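Local coordinates for glycosylation Associate Protein 2 (Streptococcus agalactiae serotype V, PDB 6OYC) that probably serves the accessory Sec system, acting with its Gap partners in the glycosylation and export of serine-rich adhesins, at residues I204-D209 against G238-K243; D183-L188 against S231-I236; S361-I366 against N385-I390; V291-P296 against L355-F360. One frame throughout, in Å; residues are numbered along the deposited sequence.

Interaction 1 (I204-D209 against G238-K243)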
loop_
_atom_site.group_PDB
_atom_site.type_symbol
_atom_site.label_atom_id
_atom_site.label_comp_id
_atom_site.label_asym_id
_atom_site.label_seq_id
_atom_site.Cartn_x
_atom_site.Cartn_y
_atom_site.Cartn_z
ATOM N N ILE B 204 -20.742 11.032 9.983
ATOM C CA ILE B 204 -20.792 9.872 9.112
ATOM C C ILE B 204 -22.015 9.076 9.527
ATOM O O ILE B 204 -22.101 8.635 10.679
ATOM C CB ILE B 204 -19.503 9.031 9.230
ATOM C CG1 ILE B 204 -18.303 9.904 8.883
ATOM C CG2 ILE B 204 -19.537 7.783 8.319
ATOM C CD1 ILE B 204 -17.020 9.363 9.353
ATOM N N SER B 205 -22.961 8.911 8.598
ATOM C CA SER B 205 -24.252 8.267 8.849
ATOM C C SER B 205 -24.371 6.967 8.049
ATOM O O SER B 205 -24.224 6.968 6.818
ATOM C CB SER B 205 -25.417 9.207 8.484
ATOM O OG SER B 205 -25.325 10.478 9.120
ATOM N N LEU B 206 -24.684 5.872 8.739
ATOM C CA LEU B 206 -24.824 4.562 8.105
ATOM C C LEU B 206 -26.286 4.327 7.709
ATOM O O LEU B 206 -27.146 4.097 8.570
ATOM C CB LEU B 206 -24.329 3.471 9.043
ATOM C CG LEU B 206 -24.479 2.022 8.564
ATOM C CD1 LEU B 206 -23.819 1.823 7.198
ATOM C CD2 LEU B 206 -23.882 1.080 9.621
ATOM N N ILE B 207 -26.563 4.372 6.406
ATOM C CA ILE B 207 -27.891 4.092 5.862
ATOM C C ILE B 207 -28.004 2.587 5.628
ATOM O O ILE B 207 -27.211 2.016 4.874
ATOM C CB ILE B 207 -28.131 4.880 4.556
ATOM C CG1 ILE B 207 -28.007 6.394 4.801
ATOM C CG2 ILE B 207 -29.502 4.534 3.935
ATOM C CD1 ILE B 207 -27.288 7.152 3.686
ATOM N N VAL B 208 -28.995 1.948 6.261
ATOM C CA VAL B 208 -29.113 0.489 6.194
ATOM C C VAL B 208 -29.342 0.040 4.766
ATOM O O VAL B 208 -30.126 0.643 4.018
ATOM C CB VAL B 208 -30.256 -0.030 7.086
ATOM C CG1 VAL B 208 -30.475 -1.540 6.864
ATOM C CG2 VAL B 208 -29.970 0.260 8.524
ATOM N N ASP B 209 -28.686 -1.049 4.395
ATOM C CA ASP B 209 -28.804 -1.575 3.048
ATOM C C ASP B 209 -30.258 -1.748 2.623
ATOM O O ASP B 209 -31.076 -2.287 3.369
ATOM C CB ASP B 209 -28.084 -2.907 2.967
ATOM C CG ASP B 209 -27.274 -3.017 1.734
ATOM O OD1 ASP B 209 -27.821 -2.728 0.633
ATOM O OD2 ASP B 209 -26.082 -3.373 1.880
ATOM N N GLY B 238 -24.653 -1.494 4.787
ATOM C CA GLY B 238 -25.322 -0.389 4.119
ATOM C C GLY B 238 -24.393 0.531 3.350
ATOM O O GLY B 238 -23.461 0.066 2.682
ATOM N N SER B 239 -24.627 1.843 3.426
ATOM C CA SER B 239 -23.690 2.786 2.838
ATOM C C SER B 239 -23.641 4.035 3.699
ATOM O O SER B 239 -24.523 4.280 4.532
ATOM C CB SER B 239 -24.047 3.140 1.390
ATOM O OG SER B 239 -25.350 3.673 1.283
ATOM N N LEU B 240 -22.583 4.813 3.503
ATOM C CA LEU B 240 -22.298 5.973 4.328
ATOM C C LEU B 240 -22.660 7.260 3.600
ATOM O O LEU B 240 -22.370 7.415 2.413
ATOM C CB LEU B 240 -20.818 6.030 4.694
ATOM C CG LEU B 240 -20.236 4.876 5.489
ATOM C CD1 LEU B 240 -18.767 5.185 5.806
ATOM C CD2 LEU B 240 -21.075 4.646 6.757
ATOM N N ALA B 241 -23.269 8.189 4.329
ATOM C CA ALA B 241 -23.348 9.589 3.928
ATOM C C ALA B 241 -22.400 10.407 4.796
ATOM O O ALA B 241 -22.329 10.202 6.013
ATOM C CB ALA B 241 -24.772 10.123 4.061
ATOM N N VAL B 242 -21.661 11.324 4.176
ATOM C CA VAL B 242 -20.595 12.051 4.860
ATOM C C VAL B 242 -20.895 13.533 4.774
ATOM O O VAL B 242 -21.132 14.048 3.674
ATOM C CB VAL B 242 -19.213 11.743 4.254
ATOM C CG1 VAL B 242 -18.129 12.563 4.953
ATOM C CG2 VAL B 242 -18.922 10.276 4.372
ATOM N N LYS B 243 -20.915 14.202 5.939
ATOM C CA LYS B 243 -21.100 15.644 6.073
ATOM C C LYS B 243 -19.934 16.237 6.861
ATOM O O LYS B 243 -19.404 15.604 7.776
ATOM C CB LYS B 243 -22.421 15.985 6.798
ATOM C CG LYS B 243 -23.673 15.453 6.116
ATOM C CD LYS B 243 -24.748 15.040 7.121
ATOM C CE LYS B 243 -24.645 13.556 7.497
ATOM N NZ LYS B 243 -25.942 13.065 8.084
HETATM O O HOH W 1 -27.554 2.091 1.797
#

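Interaction 2 (D183-L188 against S231-I236)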
loop_
_atom_site.group_PDB
_atom_site.type_symbol
_atom_site.label_atom_id
_atom_site.label_comp_id
_atom_site.label_asym_id
_atom_site.label_seq_id
_atom_site.Cartn_x
_atom_site.Cartn_y
_atom_site.Cartn_z
ATOM N N ASP B 183 -18.546 -7.173 7.073
ATOM C CA ASP B 183 -17.615 -8.295 7.191
ATOM C C ASP B 183 -16.167 -7.898 7.450
ATOM O O ASP B 183 -15.384 -8.761 7.859
ATOM C CB ASP B 183 -17.678 -9.159 5.940
ATOM C CG ASP B 183 -19.041 -9.767 5.748
ATOM O OD1 ASP B 183 -19.626 -10.289 6.723
ATOM O OD2 ASP B 183 -19.538 -9.698 4.627
ATOM N N PHE B 184 -15.791 -6.633 7.238
ATOM C CA PHE B 184 -14.452 -6.163 7.564
ATOM C C PHE B 184 -14.539 -4.739 8.100
ATOM O O PHE B 184 -15.617 -4.141 8.160
ATOM C CB PHE B 184 -13.503 -6.249 6.357
ATOM C CG PHE B 184 -14.118 -5.832 5.040
ATOM C CD1 PHE B 184 -14.297 -4.492 4.730
ATOM C CD2 PHE B 184 -14.500 -6.786 4.104
ATOM C CE1 PHE B 184 -14.853 -4.105 3.499
ATOM C CE2 PHE B 184 -15.052 -6.415 2.896
ATOM C CZ PHE B 184 -15.230 -5.068 2.591
ATOM N N TYR B 185 -13.396 -4.203 8.518
ATOM C CA TYR B 185 -13.335 -2.812 8.937
ATOM C C TYR B 185 -13.478 -1.907 7.726
ATOM O O TYR B 185 -13.033 -2.237 6.619
ATOM C CB TYR B 185 -12.020 -2.518 9.653
ATOM C CG TYR B 185 -11.865 -3.282 10.929
ATOM C CD1 TYR B 185 -11.330 -4.573 10.933
ATOM C CD2 TYR B 185 -12.288 -2.737 12.131
ATOM C CE1 TYR B 185 -11.205 -5.292 12.117
ATOM C CE2 TYR B 185 -12.180 -3.440 13.315
ATOM C CZ TYR B 185 -11.633 -4.718 13.302
ATOM O OH TYR B 185 -11.505 -5.402 14.486
ATOM N N ASN B 186 -14.124 -0.765 7.937
ATOM C CA ASN B 186 -14.302 0.237 6.895
ATOM C C ASN B 186 -13.414 1.412 7.252
ATOM O O ASN B 186 -13.675 2.120 8.229
ATOM C CB ASN B 186 -15.761 0.652 6.766
ATOM C CG ASN B 186 -16.650 -0.515 6.408
ATOM O OD1 ASN B 186 -16.842 -0.819 5.234
ATOM N ND2 ASN B 186 -17.166 -1.204 7.427
ATOM N N GLU B 187 -12.355 1.595 6.470
ATOM C CA GLU B 187 -11.380 2.626 6.723
ATOM C C GLU B 187 -11.747 3.887 5.966
ATOM O O GLU B 187 -12.141 3.836 4.803
ATOM C CB GLU B 187 -9.982 2.155 6.309
ATOM C CG GLU B 187 -9.323 1.268 7.325
ATOM C CD GLU B 187 -7.877 0.884 6.967
ATOM O OE1 GLU B 187 -7.431 1.119 5.819
ATOM O OE2 GLU B 187 -7.187 0.337 7.853
ATOM N N LEU B 188 -11.589 5.018 6.627
ATOM C CA LEU B 188 -11.698 6.323 6.007
ATOM C C LEU B 188 -10.450 7.114 6.362
ATOM O O LEU B 188 -9.957 7.011 7.487
ATOM C CB LEU B 188 -12.954 7.064 6.508
ATOM C CG LEU B 188 -14.267 6.306 6.299
ATOM C CD1 LEU B 188 -15.408 6.936 7.086
ATOM C CD2 LEU B 188 -14.605 6.261 4.822
ATOM N N SER B 231 -11.467 3.979 11.550
ATOM C CA SER B 231 -11.716 2.559 11.332
ATOM C C SER B 231 -13.070 2.218 11.932
ATOM O O SER B 231 -13.220 2.186 13.159
ATOM C CB SER B 231 -10.604 1.694 11.935
ATOM O OG SER B 231 -10.872 0.320 11.728
ATOM N N LEU B 232 -14.041 1.959 11.063
ATOM C CA LEU B 232 -15.434 1.762 11.440
ATOM C C LEU B 232 -15.845 0.320 11.218
ATOM O O LEU B 232 -15.527 -0.284 10.192
ATOM C CB LEU B 232 -16.364 2.650 10.620
ATOM C CG LEU B 232 -16.076 4.143 10.734
ATOM C CD1 LEU B 232 -17.161 4.941 9.997
ATOM C CD2 LEU B 232 -16.032 4.482 12.209
ATOM N N GLU B 233 -16.634 -0.195 12.134
ATOM C CA GLU B 233 -17.002 -1.587 12.059
ATOM C C GLU B 233 -18.374 -1.732 12.682
ATOM O O GLU B 233 -18.612 -1.228 13.780
ATOM C CB GLU B 233 -15.943 -2.415 12.794
ATOM C CG GLU B 233 -16.252 -3.820 12.974
ATOM C CD GLU B 233 -16.935 -4.116 14.286
ATOM O OE1 GLU B 233 -16.339 -3.895 15.361
ATOM O OE2 GLU B 233 -18.062 -4.630 14.212
ATOM N N SER B 234 -19.278 -2.399 11.975
ATOM C CA SER B 234 -20.587 -2.702 12.527
ATOM C C SER B 234 -21.127 -3.931 11.825
ATOM O O SER B 234 -20.749 -4.229 10.693
ATOM C CB SER B 234 -21.572 -1.530 12.353
ATOM O OG SER B 234 -22.902 -1.959 12.569
ATOM N N ASP B 235 -22.030 -4.637 12.487
ATOM C CA ASP B 235 -22.598 -5.798 11.823
ATOM C C ASP B 235 -23.775 -5.453 10.919
ATOM O O ASP B 235 -24.329 -6.354 10.281
ATOM C CB ASP B 235 -22.984 -6.861 12.841
ATOM C CG ASP B 235 -21.758 -7.438 13.574
ATOM O OD1 ASP B 235 -21.908 -7.878 14.737
ATOM O OD2 ASP B 235 -20.652 -7.465 12.973
ATOM N N ILE B 236 -24.113 -4.180 10.793
ATOM C CA ILE B 236 -25.126 -3.726 9.852
ATOM C C ILE B 236 -24.454 -3.372 8.537
ATOM O O ILE B 236 -23.440 -2.667 8.515
ATOM C CB ILE B 236 -25.884 -2.518 10.413
ATOM C CG1 ILE B 236 -26.718 -2.940 11.622
ATOM C CG2 ILE B 236 -26.739 -1.905 9.339
ATOM C CD1 ILE B 236 -26.790 -1.874 12.727
HETATM O O HOH W 2 -17.958 -4.204 9.596
HETATM O O HOH W 3 -9.030 -0.935 9.858
#

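Interaction 3 (S361-I366 against N385-I390)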
loop_
_atom_site.group_PDB
_atom_site.type_symbol
_atom_site.label_atom_id
_atom_site.label_comp_id
_atom_site.label_asym_id
_atom_site.label_seq_id
_atom_site.Cartn_x
_atom_site.Cartn_y
_atom_site.Cartn_z
ATOM N N SER B 361 23.229 -5.794 2.259
ATOM C CA SER B 361 23.847 -4.534 1.885
ATOM C C SER B 361 23.187 -3.988 0.623
ATOM O O SER B 361 22.382 -4.660 -0.024
ATOM C CB SER B 361 25.352 -4.710 1.660
ATOM O OG SER B 361 25.605 -5.304 0.394
ATOM N N SER B 362 23.564 -2.750 0.278
ATOM C CA SER B 362 23.075 -2.101 -0.936
ATOM C C SER B 362 23.255 -2.988 -2.159
ATOM O O SER B 362 22.376 -3.053 -3.026
ATOM C CB SER B 362 23.807 -0.776 -1.152
ATOM O OG SER B 362 23.590 0.108 -0.072
ATOM N N ASP B 363 24.388 -3.675 -2.251
ATOM C CA ASP B 363 24.625 -4.516 -3.415
ATOM C C ASP B 363 23.818 -5.798 -3.384
ATOM O O ASP B 363 23.986 -6.638 -4.274
ATOM C CB ASP B 363 26.113 -4.842 -3.547
ATOM C CG ASP B 363 26.580 -4.818 -4.992
ATOM O OD1 ASP B 363 26.131 -5.678 -5.785
ATOM O OD2 ASP B 363 27.379 -3.928 -5.345
ATOM N N GLN B 364 22.948 -5.976 -2.395
ATOM C CA GLN B 364 21.999 -7.077 -2.399
ATOM C C GLN B 364 20.560 -6.569 -2.538
ATOM O O GLN B 364 19.609 -7.230 -2.109
ATOM C CB GLN B 364 22.206 -7.931 -1.149
ATOM C CG GLN B 364 23.650 -8.468 -1.046
ATOM C CD GLN B 364 24.002 -9.076 0.304
ATOM O OE1 GLN B 364 24.048 -8.385 1.325
ATOM N NE2 GLN B 364 24.279 -10.380 0.309
ATOM N N LEU B 365 20.392 -5.406 -3.182
ATOM C CA LEU B 365 19.105 -4.739 -3.349
ATOM C C LEU B 365 18.807 -4.489 -4.826
ATOM O O LEU B 365 19.678 -4.030 -5.571
ATOM C CB LEU B 365 19.095 -3.406 -2.593
ATOM C CG LEU B 365 17.984 -2.433 -2.985
ATOM C CD1 LEU B 365 16.645 -3.023 -2.566
ATOM C CD2 LEU B 365 18.202 -1.056 -2.358
ATOM N N ILE B 366 17.570 -4.764 -5.248
ATOM C CA ILE B 366 17.122 -4.534 -6.628
ATOM C C ILE B 366 15.842 -3.707 -6.616
ATOM O O ILE B 366 14.831 -4.136 -6.045
ATOM C CB ILE B 366 16.880 -5.853 -7.380
ATOM C CG1 ILE B 366 18.150 -6.703 -7.366
ATOM C CG2 ILE B 366 16.392 -5.578 -8.815
ATOM C CD1 ILE B 366 17.878 -8.128 -7.669
ATOM N N ASN B 385 21.947 3.285 -3.929
ATOM C CA ASN B 385 23.043 2.617 -4.629
ATOM C C ASN B 385 22.758 1.112 -4.769
ATOM O O ASN B 385 23.527 0.291 -4.266
ATOM C CB ASN B 385 24.374 2.857 -3.922
ATOM C CG ASN B 385 25.574 2.619 -4.826
ATOM O OD1 ASN B 385 25.479 1.958 -5.858
ATOM N ND2 ASN B 385 26.716 3.165 -4.434
ATOM N N PRO B 386 21.656 0.741 -5.410
ATOM C CA PRO B 386 21.291 -0.678 -5.469
ATOM C C PRO B 386 22.186 -1.451 -6.427
ATOM O O PRO B 386 22.903 -0.899 -7.266
ATOM C CB PRO B 386 19.846 -0.647 -5.968
ATOM C CG PRO B 386 19.800 0.574 -6.835
ATOM C CD PRO B 386 20.694 1.580 -6.146
ATOM N N HIS B 387 22.111 -2.773 -6.301
ATOM C CA HIS B 387 22.796 -3.640 -7.245
ATOM C C HIS B 387 22.245 -3.474 -8.655
ATOM O O HIS B 387 23.004 -3.428 -9.629
ATOM C CB HIS B 387 22.662 -5.089 -6.807
ATOM C CG HIS B 387 23.314 -6.047 -7.745
ATOM N ND1 HIS B 387 24.683 -6.146 -7.867
ATOM C CD2 HIS B 387 22.790 -6.930 -8.629
ATOM C CE1 HIS B 387 24.975 -7.063 -8.772
ATOM N NE2 HIS B 387 23.845 -7.553 -9.251
ATOM N N ALA B 388 20.926 -3.395 -8.788
ATOM C CA ALA B 388 20.304 -3.377 -10.099
ATOM C C ALA B 388 18.994 -2.598 -10.049
ATOM O O ALA B 388 18.305 -2.561 -9.026
ATOM C CB ALA B 388 20.054 -4.799 -10.603
ATOM N N ILE B 389 18.661 -1.989 -11.181
ATOM C CA ILE B 389 17.412 -1.281 -11.388
ATOM C C ILE B 389 16.828 -1.817 -12.685
ATOM O O ILE B 389 17.379 -1.569 -13.762
ATOM C CB ILE B 389 17.620 0.234 -11.452
ATOM C CG1 ILE B 389 17.989 0.755 -10.067
ATOM C CG2 ILE B 389 16.387 0.932 -12.009
ATOM C CD1 ILE B 389 18.334 2.213 -10.058
ATOM N N ILE B 390 15.749 -2.584 -12.583
ATOM C CA ILE B 390 15.065 -3.153 -13.739
ATOM C C ILE B 390 13.832 -2.300 -13.997
ATOM O O ILE B 390 12.896 -2.285 -13.192
ATOM C CB ILE B 390 14.678 -4.618 -13.507
ATOM C CG1 ILE B 390 15.903 -5.458 -13.152
ATOM C CG2 ILE B 390 13.944 -5.181 -14.711
ATOM C CD1 ILE B 390 15.564 -6.885 -12.758
#

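Interaction 4 (V291-P296 against L355-F360)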
loop_
_atom_site.group_PDB
_atom_site.type_symbol
_atom_site.label_atom_id
_atom_site.label_comp_id
_atom_site.label_asym_id
_atom_site.label_seq_id
_atom_site.Cartn_x
_atom_site.Cartn_y
_atom_site.Cartn_z
ATOM N N VAL B 291 10.565 -14.042 2.874
ATOM C CA VAL B 291 10.660 -15.329 2.182
ATOM C C VAL B 291 11.782 -16.187 2.775
ATOM O O VAL B 291 11.704 -16.576 3.946
ATOM C CB VAL B 291 10.804 -15.112 0.665
ATOM C CG1 VAL B 291 10.560 -16.435 -0.130
ATOM C CG2 VAL B 291 9.797 -14.046 0.225
ATOM N N ASP B 292 12.814 -16.522 1.993
ATOM C CA ASP B 292 13.869 -17.415 2.484
ATOM C C ASP B 292 15.045 -16.667 3.096
ATOM O O ASP B 292 16.043 -17.298 3.451
ATOM C CB ASP B 292 14.377 -18.355 1.373
ATOM C CG ASP B 292 14.885 -17.612 0.135
ATOM O OD1 ASP B 292 15.384 -16.467 0.251
ATOM O OD2 ASP B 292 14.786 -18.189 -0.969
ATOM N N PHE B 293 14.953 -15.344 3.218
ATOM C CA PHE B 293 15.948 -14.520 3.899
ATOM C C PHE B 293 17.306 -14.565 3.206
ATOM O O PHE B 293 18.334 -14.239 3.813
ATOM C CB PHE B 293 16.106 -14.926 5.368
ATOM C CG PHE B 293 14.904 -14.630 6.238
ATOM C CD1 PHE B 293 13.778 -15.446 6.200
ATOM C CD2 PHE B 293 14.929 -13.575 7.145
ATOM C CE1 PHE B 293 12.686 -15.207 7.034
ATOM C CE2 PHE B 293 13.838 -13.328 7.985
ATOM C CZ PHE B 293 12.716 -14.148 7.930
ATOM N N LYS B 294 17.303 -14.939 1.959
ATOM C CA LYS B 294 18.500 -14.977 1.181
ATOM C C LYS B 294 18.419 -13.925 0.097
ATOM O O LYS B 294 17.383 -13.629 -0.384
ATOM C CB LYS B 294 18.683 -16.365 0.615
ATOM C CG LYS B 294 18.678 -17.405 1.696
ATOM C CD LYS B 294 19.211 -18.718 1.218
ATOM C CE LYS B 294 18.544 -19.862 1.919
ATOM N NZ LYS B 294 17.758 -20.640 0.933
ATOM N N PRO B 295 19.551 -13.379 -0.295
ATOM C CA PRO B 295 19.631 -12.333 -1.307
ATOM C C PRO B 295 19.158 -12.730 -2.659
ATOM O O PRO B 295 19.222 -13.856 -3.010
ATOM C CB PRO B 295 21.104 -12.058 -1.379
ATOM C CG PRO B 295 21.615 -12.431 -0.054
ATOM C CD PRO B 295 20.847 -13.636 0.318
ATOM N N PRO B 296 18.668 -11.780 -3.413
ATOM C CA PRO B 296 18.618 -10.397 -2.986
ATOM C C PRO B 296 17.227 -9.951 -2.578
ATOM O O PRO B 296 16.306 -10.705 -2.709
ATOM C CB PRO B 296 18.984 -9.693 -4.253
ATOM C CG PRO B 296 18.318 -10.488 -5.273
ATOM C CD PRO B 296 18.277 -11.894 -4.808
ATOM N N LEU B 355 16.342 -3.790 4.275
ATOM C CA LEU B 355 17.698 -4.286 4.067
ATOM C C LEU B 355 18.365 -4.588 5.400
ATOM O O LEU B 355 18.911 -5.681 5.603
ATOM C CB LEU B 355 18.523 -3.271 3.278
ATOM C CG LEU B 355 18.367 -3.345 1.761
ATOM C CD1 LEU B 355 18.832 -2.058 1.128
ATOM C CD2 LEU B 355 19.125 -4.502 1.198
ATOM N N ALA B 356 18.306 -3.628 6.332
ATOM C CA ALA B 356 18.860 -3.832 7.667
ATOM C C ALA B 356 18.269 -5.073 8.327
ATOM O O ALA B 356 19.002 -5.943 8.810
ATOM C CB ALA B 356 18.620 -2.590 8.528
ATOM N N PHE B 357 16.939 -5.181 8.344
ATOM C CA PHE B 357 16.294 -6.361 8.917
ATOM C C PHE B 357 16.863 -7.651 8.338
ATOM O O PHE B 357 17.066 -8.626 9.067
ATOM C CB PHE B 357 14.783 -6.298 8.679
ATOM C CG PHE B 357 14.023 -7.514 9.165
ATOM C CD1 PHE B 357 13.563 -7.590 10.474
ATOM C CD2 PHE B 357 13.739 -8.560 8.307
ATOM C CE1 PHE B 357 12.835 -8.698 10.915
ATOM C CE2 PHE B 357 13.018 -9.669 8.742
ATOM C CZ PHE B 357 12.563 -9.738 10.044
ATOM N N LEU B 358 17.090 -7.691 7.022
ATOM C CA LEU B 358 17.664 -8.869 6.383
ATOM C C LEU B 358 19.181 -8.958 6.557
ATOM O O LEU B 358 19.772 -9.975 6.177
ATOM C CB LEU B 358 17.324 -8.878 4.892
ATOM C CG LEU B 358 15.885 -9.247 4.529
ATOM C CD1 LEU B 358 15.601 -8.886 3.086
ATOM C CD2 LEU B 358 15.627 -10.726 4.765
ATOM N N ASN B 359 19.804 -7.930 7.137
ATOM C CA ASN B 359 21.255 -7.745 7.130
ATOM C C ASN B 359 21.829 -7.926 5.727
ATOM O O ASN B 359 22.850 -8.583 5.522
ATOM C CB ASN B 359 21.951 -8.664 8.134
ATOM C CG ASN B 359 23.150 -7.991 8.788
ATOM O OD1 ASN B 359 24.116 -7.608 8.114
ATOM N ND2 ASN B 359 23.079 -7.813 10.106
ATOM N N PHE B 360 21.153 -7.345 4.749
ATOM C CA PHE B 360 21.683 -7.242 3.406
ATOM C C PHE B 360 22.331 -5.877 3.230
ATOM O O PHE B 360 22.028 -4.923 3.951
ATOM C CB PHE B 360 20.586 -7.436 2.356
ATOM C CG PHE B 360 20.010 -8.817 2.317
ATOM C CD1 PHE B 360 20.479 -9.809 3.161
ATOM C CD2 PHE B 360 18.977 -9.121 1.432
ATOM C CE1 PHE B 360 19.942 -11.078 3.123
ATOM C CE2 PHE B 360 18.436 -10.385 1.389
ATOM C CZ PHE B 360 18.921 -11.371 2.239
#

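Interaction 1 (I204-D209 against G238-K243)
S205 and A241 face each other as an antiparallel hydrogen-bonded pair: S205 N reaches A241 O at 3.0 Å with a nearly straight N-H...O angle of 170°, and A241 N returns a bond to S205 O. The I207-S239 pair repeats the pattern, S239 O taking the bond from I207 N at 2.8 Å. Between these rungs, L206 and L240 form a non-hydrogen-bonded pair, and the CA of L240 comes to 3.3 Å from S205 O in a CA-H...O contact.

Side chains then sort by face. I204, L206, L240 and V242 share one; CD1 of L240 lies 3.7 Å from CG2 of I204, and CD2 of L240 meets CD1 of L206. Branched aliphatic residues suit this face, which continues onto L188 and F180. The other face carries S205, I207, S239 and A241. There the small A241 takes CD1 of I207 against its CB at 3.9 Å, and the bent chain of K243 carries NZ to S205 OG at 2.9 Å. S205 OG is also hydrogen-bonded to E218, on the adjoining strand 215-222; K243 NZ makes a long, weak ion pair with E218.

At the far end G238 brings its CA to 3.1 Å from I207 O, where a beta carbon would clash, so glycine suits the place; a water donates to that same oxygen and also bonds S239 OG.

The chemistry is thus divided: one face is apolar and belongs to a hydrophobic core, while the other mixes aliphatic contacts with a serine hydroxyl held between lysine and glutamate, whose opposite charges probably polarise it.

Interaction 2 (D183-L188 against S231-I236)
Y185 and E233 cross obliquely, the aromatic ring lying against the aliphatic start of the glutamate: CD2 of Y185 is 3.7 Å from CB of E233, and the ring and carboxylate planes stand 89° apart. With CG anti to the backbone N (chi1 172°) and the chain bent at the next bond, E233 offers its methylenes to the tyrosine while its carboxylate forms salt bridges with R120 and K124. Helix 115-125, which carries both bases, also covers Y185. On the same ring, S231 OG approaches CD2 of Y185 to 3.4 Å, and a water joins this hydroxyl to OE2 of E187.

N186 and L232 lie on the other face, their backbones joined by two bonds. L232 O accepts from N186 N at 2.7 Å and, weakly, from N186 ND2 at 3.3 Å; the amide thus leans towards the partner strand, and its OD1 accepts from the backbone of S181. An asparagine suits this buried place because it can donate and accept at once. L188 and L232 cross with CD1 3.9 Å from CD1, joining the apolar layer of F180 and I204.

Towards F184 and S234 the regular bonding stops, whereas the other way it continues through E187 and S231. A water receives a bond from S234 N and donates to F184 O, and S234 OG accepts from I236 N in an ST turn. This is the fraying end of an antiparallel beta ladder, where strands 185-195 and 230-232 part at the border of an all-beta domain that meets helix 115-125.

Interaction 3 (S361-I366 against N385-I390)
H387 holds its CG anti to the backbone N (chi1 179°), and D363 has an intermediate first torsion; between them they bring imidazole and carboxylate together. ND1 of H387 donates to OD1 of D363 at 2.6 Å, meeting the oxygen on its syn side but tilted out of the carboxylate plane. The two planes stand 54° apart, and the N-H...O angle of 137° marks a short but bent bond. On its other nitrogen the imidazole is hydrogen-bonded to D513 of helix 495-514, so it bridges two carboxylates, which would favour a protonated ring; F514 meets it edge-to-face.

The backbone N of H387 points between L365 O, 2.8 Å away, and S362 O, both weak bonds. They tie H387, just before strand 388-392, to the start of strand 365-370 and the 3-10 turn ahead of it; helix 372-381 crosses between these two strands in a beta-alpha-beta unit of the central sheet of an alpha/beta-hydrolase-like domain.

Further on, I366 pairs with A388. The CA of I366 lies 3.3 Å from A388 O, and its CG2 4.1 Å from CB of A388. M509 of helix 495-514 packs on both side chains, and the small A388 suits this helix-covered spot. On the opposite side of the strand L365 places CG 3.9 Å from CB of P386, whose ring fixes phi and offers an apolar surface before the strand; helix 341-358 covers that leucine.

Interaction 4 (V291-P296 against L355-F360)
F360 packs most closely against the P295 end of the loop. CZ of its ring lies 3.3 Å from P295 N, and CG of the proline sits over one face, 3.9 Å from the ring centroid and 21° off the normal, a CH-pi contact. L358 CB covers the opposite face over its centre, while F293 O comes to the edge, 3.3 Å from CZ of F360. A flat aromatic suits a slot between a proline ring and a leucine, and with CG anti to the carbonyl carbon (chi1 -67°) F360 is turned towards the loop.

The chain can deliver F360 there because helix 341-358 ends in a Schellman motif: N359 takes positive phi, with F360 N bonded to L355 O and N359 N to A356 O. The loop is shaped in turn by an Asx turn from D292 OD1 to K294 N and by a cis peptide before P296; R516 bonds D292 and the carbonyls of K294 and P295.

Towards the outside the fit is sparser. F293 meets F357 mainly at CE2 to CE2, 3.8 Å, and crosses L358 at about a right angle, CD2 to CD2. R103 lies against F357 in a cation-pi contact and bonds its carbonyl, whereas the CB of K294 points away from the helix end and the residue is exposed.

Overall arrangement
Interactions 1 and 2 belong to the all-beta part of the chain and touch, their centres 12 Å apart: L188 packs on I204 and L240, and I236 on V208. Their segments alternate along the sequence, consistent with two sheets built from interleaved strands around a shared apolar layer. Later in the chain, across its centre, come interaction 4 and then, directly after it, interaction 3, which also touch, with P296 lying against I366. They lie at the end of the mixed sheet where strands 297-301, 365-370 and 388-392 begin. Interactions 1 and 3 are about 47 Å apart between centres, so the two pairs lie in separate parts of the fold, one sandwich-like, the other probably hydrolase-like.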